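Local coordinates for eukaryotic translation initiation factor 5A-2 (Arabidopsis thaliana, PDB 3HKS), which promotes translation elongation and termination by binding between the exit and peptidyl sites of stalled ribosomes, notably on polyproline-containing peptides, at residues A[28-31]-A[32-35]; A[102-105]-A[106-110]. All blocks are in the same frame, centred on the assembly; numbering follows the deposited sequence.

Contact 1: residues A[28-31]-A[32-35]. With EDO (1,2-ethanediol), chain C.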
loop_
_atom_site.group_PDB
_atom_site.type_symbol
_atom_site.label_atom_id
_atom_site.label_comp_id
_atom_site.label_asym_id
_atom_site.label_seq_id
_atom_site.Cartn_x
_atom_site.Cartn_y
_atom_site.Cartn_z
ATOM N N PRO A 28 13.654 9.863 4.728
ATOM C CA PRO A 28 13.566 11.298 4.457
ATOM C C PRO A 28 14.081 11.664 3.068
ATOM O O PRO A 28 15.152 11.199 2.653
ATOM C CB PRO A 28 14.468 11.906 5.537
ATOM C CG PRO A 28 15.534 10.866 5.757
ATOM C CD PRO A 28 14.866 9.521 5.511
ATOM N N GLN A 29 13.315 12.487 2.362
ATOM C CA GLN A 29 13.686 12.935 1.024
ATOM C C GLN A 29 13.175 14.364 0.823
ATOM O O GLN A 29 12.053 14.681 1.225
ATOM C CB GLN A 29 13.091 11.992 -0.023
ATOM C CG GLN A 29 13.427 12.328 -1.475
ATOM C CD GLN A 29 12.868 11.288 -2.421
ATOM O OE1 GLN A 29 11.789 10.749 -2.188
ATOM N NE2 GLN A 29 13.610 10.982 -3.484
ATOM N N SER A 30 14.002 15.217 0.221
ATOM C CA SER A 30 13.667 16.626 0.071
ATOM C C SER A 30 12.407 16.747 -0.754
ATOM O O SER A 30 12.239 16.014 -1.732
ATOM C CB SER A 30 14.815 17.425 -0.544
ATOM O OG SER A 30 15.050 17.029 -1.885
ATOM N N ALA A 31 11.516 17.657 -0.346
ATOM C CA ALA A 31 10.243 17.860 -1.035
ATOM C C ALA A 31 10.420 18.127 -2.524
ATOM O O ALA A 31 9.601 17.690 -3.333
ATOM C CB ALA A 31 9.445 18.974 -0.368
ATOM N N GLY A 32 11.507 18.812 -2.895
ATOM C CA GLY A 32 11.808 19.114 -4.305
ATOM C C GLY A 32 12.102 17.893 -5.167
ATOM O O GLY A 32 12.077 17.965 -6.399
ATOM N N ASN A 33 12.378 16.764 -4.523
ATOM C CA ASN A 33 12.635 15.502 -5.243
ATOM C C ASN A 33 11.391 14.619 -5.398
ATOM O O ASN A 33 11.415 13.659 -6.145
ATOM C CB ASN A 33 13.760 14.707 -4.567
ATOM C CG ASN A 33 15.141 15.111 -5.053
ATOM O OD1 ASN A 33 15.414 15.103 -6.250
ATOM N ND2 ASN A 33 16.022 15.452 -4.123
ATOM N N ILE A 34 10.315 14.955 -4.693
ATOM C CA ILE A 34 9.062 14.207 -4.781
ATOM C C ILE A 34 8.369 14.433 -6.127
ATOM O O ILE A 34 8.266 15.571 -6.612
ATOM C CB ILE A 34 8.082 14.545 -3.625
ATOM C CG1 ILE A 34 8.779 14.511 -2.252
ATOM C CG2 ILE A 34 6.828 13.639 -3.668
ATOM C CD1 ILE A 34 9.089 13.166 -1.715
ATOM N N ARG A 35 7.901 13.338 -6.718
ATOM C CA ARG A 35 7.285 13.350 -8.034
ATOM C C ARG A 35 5.887 12.739 -7.991
ATOM O O ARG A 35 5.586 11.881 -7.150
ATOM C CB ARG A 35 8.152 12.591 -9.040
ATOM C CG ARG A 35 9.534 13.193 -9.298
ATOM C CD ARG A 35 9.476 14.494 -10.134
ATOM N NE ARG A 35 10.811 15.087 -10.283
ATOM C CZ ARG A 35 11.324 16.018 -9.476
ATOM N NH1 ARG A 35 10.622 16.501 -8.454
ATOM N NH2 ARG A 35 12.552 16.463 -9.688
HETATM C C1 EDO C . 9.422 10.311 -6.210
HETATM O O1 EDO C . 8.435 10.836 -5.314
HETATM C C2 EDO C . 10.790 10.683 -5.662
HETATM O O2 EDO C . 11.823 10.273 -6.574
HETATM O O HOH W 1 8.332 18.074 -5.678
#
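Ser-30 and Asn-33 meet twice, through their backbones and through their side chains, where strand 26-30 runs out into a short 3-10 turn. In the backbone, Asn-33 N donates to Ser-30 O (2.9 Å), and one residue later Ile-34 N donates to Ala-31 O (3.1 Å); both are i to i+3 bonds, and they wind the chain through a single tight turn. A water lies beyond them, giving one hydrogen bond to Ala-31 O and another to Ile-34 O. Ethanediol, probably from the crystallisation liquor, accepts an almost straight bond from Arg-35 N to O1 (2.9 Å).

The side-chain bond runs from Asn-33 ND2 to Ser-30 OG (2.9 Å). At 131° it is well bent, and the hydroxyl sits tilted out of the amide plane. OG reaches this place by lying between the backbone N and the carbonyl carbon of its own residue (chi1 66°). Farther on, the bent side chain of Arg-35 turns back, and NH1 binds both Gly-32 O (2.9 Å) and Ile-34 O (3.1 Å), the former in the guanidinium plane.

Van der Waals packing is lighter. The extended Gln-29 chain crosses Asn-33 at about a right angle, CG lying 3.9 Å from Asn-33 CB, while its amide oxygen OE1 merely rests near Ile-34 CD1.

The turn is thus held chiefly by polar bonds, with the carbonyls of Ala-31 and Ile-34 each serving two donors, while its two buried aliphatic residues, Ala-31 and Ile-34, pack it on Phe-67 of strand 64-71 within the N-terminal SH3-like domain.

Contact 2: residues A[102-105]-A[106-110]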
loop_
_atom_site.group_PDB
_atom_site.type_symbol
_atom_site.label_atom_id
_atom_site.label_comp_id
_atom_site.label_asym_id
_atom_site.label_seq_id
_atom_site.Cartn_x
_atom_site.Cartn_y
_atom_site.Cartn_z
ATOM N N ASP A 102 -4.624 -21.376 3.999
ATOM C CA ASP A 102 -5.792 -21.542 4.892
ATOM C C ASP A 102 -6.673 -20.312 5.008
ATOM O O ASP A 102 -6.202 -19.180 4.899
ATOM C CB ASP A 102 -5.389 -22.009 6.306
ATOM C CG ASP A 102 -6.581 -22.527 7.110
ATOM O OD1 ASP A 102 -7.590 -22.957 6.504
ATOM O OD2 ASP A 102 -6.511 -22.496 8.345
ATOM N N ILE A 103 -7.966 -20.563 5.195
ATOM C CA ILE A 103 -8.901 -19.563 5.671
ATOM C C ILE A 103 -9.549 -20.177 6.908
ATOM O O ILE A 103 -10.243 -21.205 6.817
ATOM C CB ILE A 103 -9.986 -19.179 4.609
ATOM C CG1 ILE A 103 -9.341 -18.665 3.318
ATOM C CG2 ILE A 103 -10.956 -18.145 5.176
ATOM C CD1 ILE A 103 -10.289 -18.554 2.146
ATOM N N THR A 104 -9.312 -19.551 8.061
ATOM C CA THR A 104 -9.835 -20.051 9.329
ATOM C C THR A 104 -11.327 -19.727 9.431
ATOM O O THR A 104 -11.807 -18.848 8.731
ATOM C CB THR A 104 -9.083 -19.458 10.542
ATOM O OG1 THR A 104 -9.458 -18.087 10.720
ATOM C CG2 THR A 104 -7.570 -19.559 10.357
ATOM N N GLU A 105 -12.047 -20.432 10.298
ATOM C CA GLU A 105 -13.479 -20.187 10.515
ATOM C C GLU A 105 -13.781 -18.806 11.105
ATOM O O GLU A 105 -14.903 -18.319 10.975
ATOM C CB GLU A 105 -14.130 -21.278 11.394
ATOM C CG GLU A 105 -14.073 -22.708 10.848
ATOM C CD GLU A 105 -14.749 -22.891 9.482
ATOM O OE1 GLU A 105 -15.736 -22.185 9.159
ATOM O OE2 GLU A 105 -14.295 -23.774 8.721
ATOM N N ASP A 106 -12.796 -18.188 11.766
ATOM C CA ASP A 106 -12.958 -16.818 12.270
ATOM C C ASP A 106 -12.402 -15.732 11.336
ATOM O O ASP A 106 -12.317 -14.563 11.707
ATOM C CB ASP A 106 -12.425 -16.667 13.707
ATOM C CG ASP A 106 -10.934 -16.985 13.842
ATOM O OD1 ASP A 106 -10.384 -17.746 13.032
ATOM O OD2 ASP A 106 -10.308 -16.472 14.798
ATOM N N GLY A 107 -12.032 -16.116 10.119
ATOM C CA GLY A 107 -11.762 -15.130 9.084
ATOM C C GLY A 107 -10.313 -14.746 8.908
ATOM O O GLY A 107 -10.020 -13.822 8.172
ATOM N N PHE A 108 -9.404 -15.443 9.583
ATOM C CA PHE A 108 -7.982 -15.219 9.362
ATOM C C PHE A 108 -7.524 -15.966 8.112
ATOM O O PHE A 108 -8.127 -16.952 7.687
ATOM C CB PHE A 108 -7.136 -15.615 10.584
ATOM C CG PHE A 108 -7.157 -14.591 11.705
ATOM C CD1 PHE A 108 -6.284 -13.504 11.693
ATOM C CD2 PHE A 108 -8.048 -14.722 12.770
ATOM C CE1 PHE A 108 -6.298 -12.554 12.718
ATOM C CE2 PHE A 108 -8.065 -13.784 13.818
ATOM C CZ PHE A 108 -7.191 -12.697 13.784
ATOM N N VAL A 109 -6.451 -15.472 7.528
ATOM C CA VAL A 109 -5.888 -16.042 6.324
ATOM C C VAL A 109 -4.471 -16.535 6.649
ATOM O O VAL A 109 -3.719 -15.866 7.378
ATOM C CB VAL A 109 -5.956 -14.994 5.183
ATOM C CG1 VAL A 109 -5.101 -15.355 4.031
ATOM C CG2 VAL A 109 -7.417 -14.828 4.724
ATOM N N SER A 110 -4.136 -17.727 6.161
ATOM C CA SER A 110 -2.787 -18.246 6.309
ATOM C C SER A 110 -2.099 -18.229 4.964
ATOM O O SER A 110 -2.618 -18.765 3.973
ATOM C CB SER A 110 -2.799 -19.654 6.914
ATOM O OG SER A 110 -1.486 -20.131 7.114
#
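Thr-104 OG1 takes part in two hydrogen bonds across the tight end of the hairpin of strands 87-103 and 109-112. It donates to Asp-106 OD1 over a short 2.5 Å, meeting the carboxylate on its anti side and out of its plane, and accepts from Phe-108 N (2.9 Å). With chi1 at 60°, the Asp-106 carboxylate folds back over its main chain toward the hydroxyl.

Backbone bonds close the turn. Gly-107 N donates to Thr-104 O (3.1 Å) in a type I turn with a G1 bulge, a beta-hairpin reversal; at the glycine's positive phi (96°) a CB would jam against the preceding carbonyl. Thr-104 N bonds to Phe-108 O (2.9 Å), and Asp-102 pairs with Ser-110 through a nearly straight Ser-110 N to Asp-102 O bond (2.8 Å) and a longer return bond.

Among carbon contacts, Asp-102 CB and Ser-110 CB lie 3.6 Å apart, whereas Ile-103 and Val-109 occupy the other face, toward helix 128-139.

Outside the hairpin, Ser-110 OG is hydrogen-bonded to Asp-120 OD1 and the Phe-108 ring makes a cation-pi contact with Lys-123.

One hydroxyl, donor and acceptor at once, thus ties the turn's carboxylate to the returning chain at Phe-108 and should limit both side chains' rotation.

Contact 1 comes first along the chain and lies in the N-terminal SH3-like domain; contact 2 belongs to the C-terminal OB-fold domain. Their centres are about 40 Å apart, on opposite sides of the chain's centre, and their nearest atoms remain about 31 Å from each other. What they share is strand 87-103, which is long and interrupted: it pairs with strand 26-30, from which contact 1 emerges, and ends in the hairpin of contact 2. That strand thus runs from one domain into the other. The two local turns mark distant parts of an elongated two-domain molecule and are connected through this strand without touching.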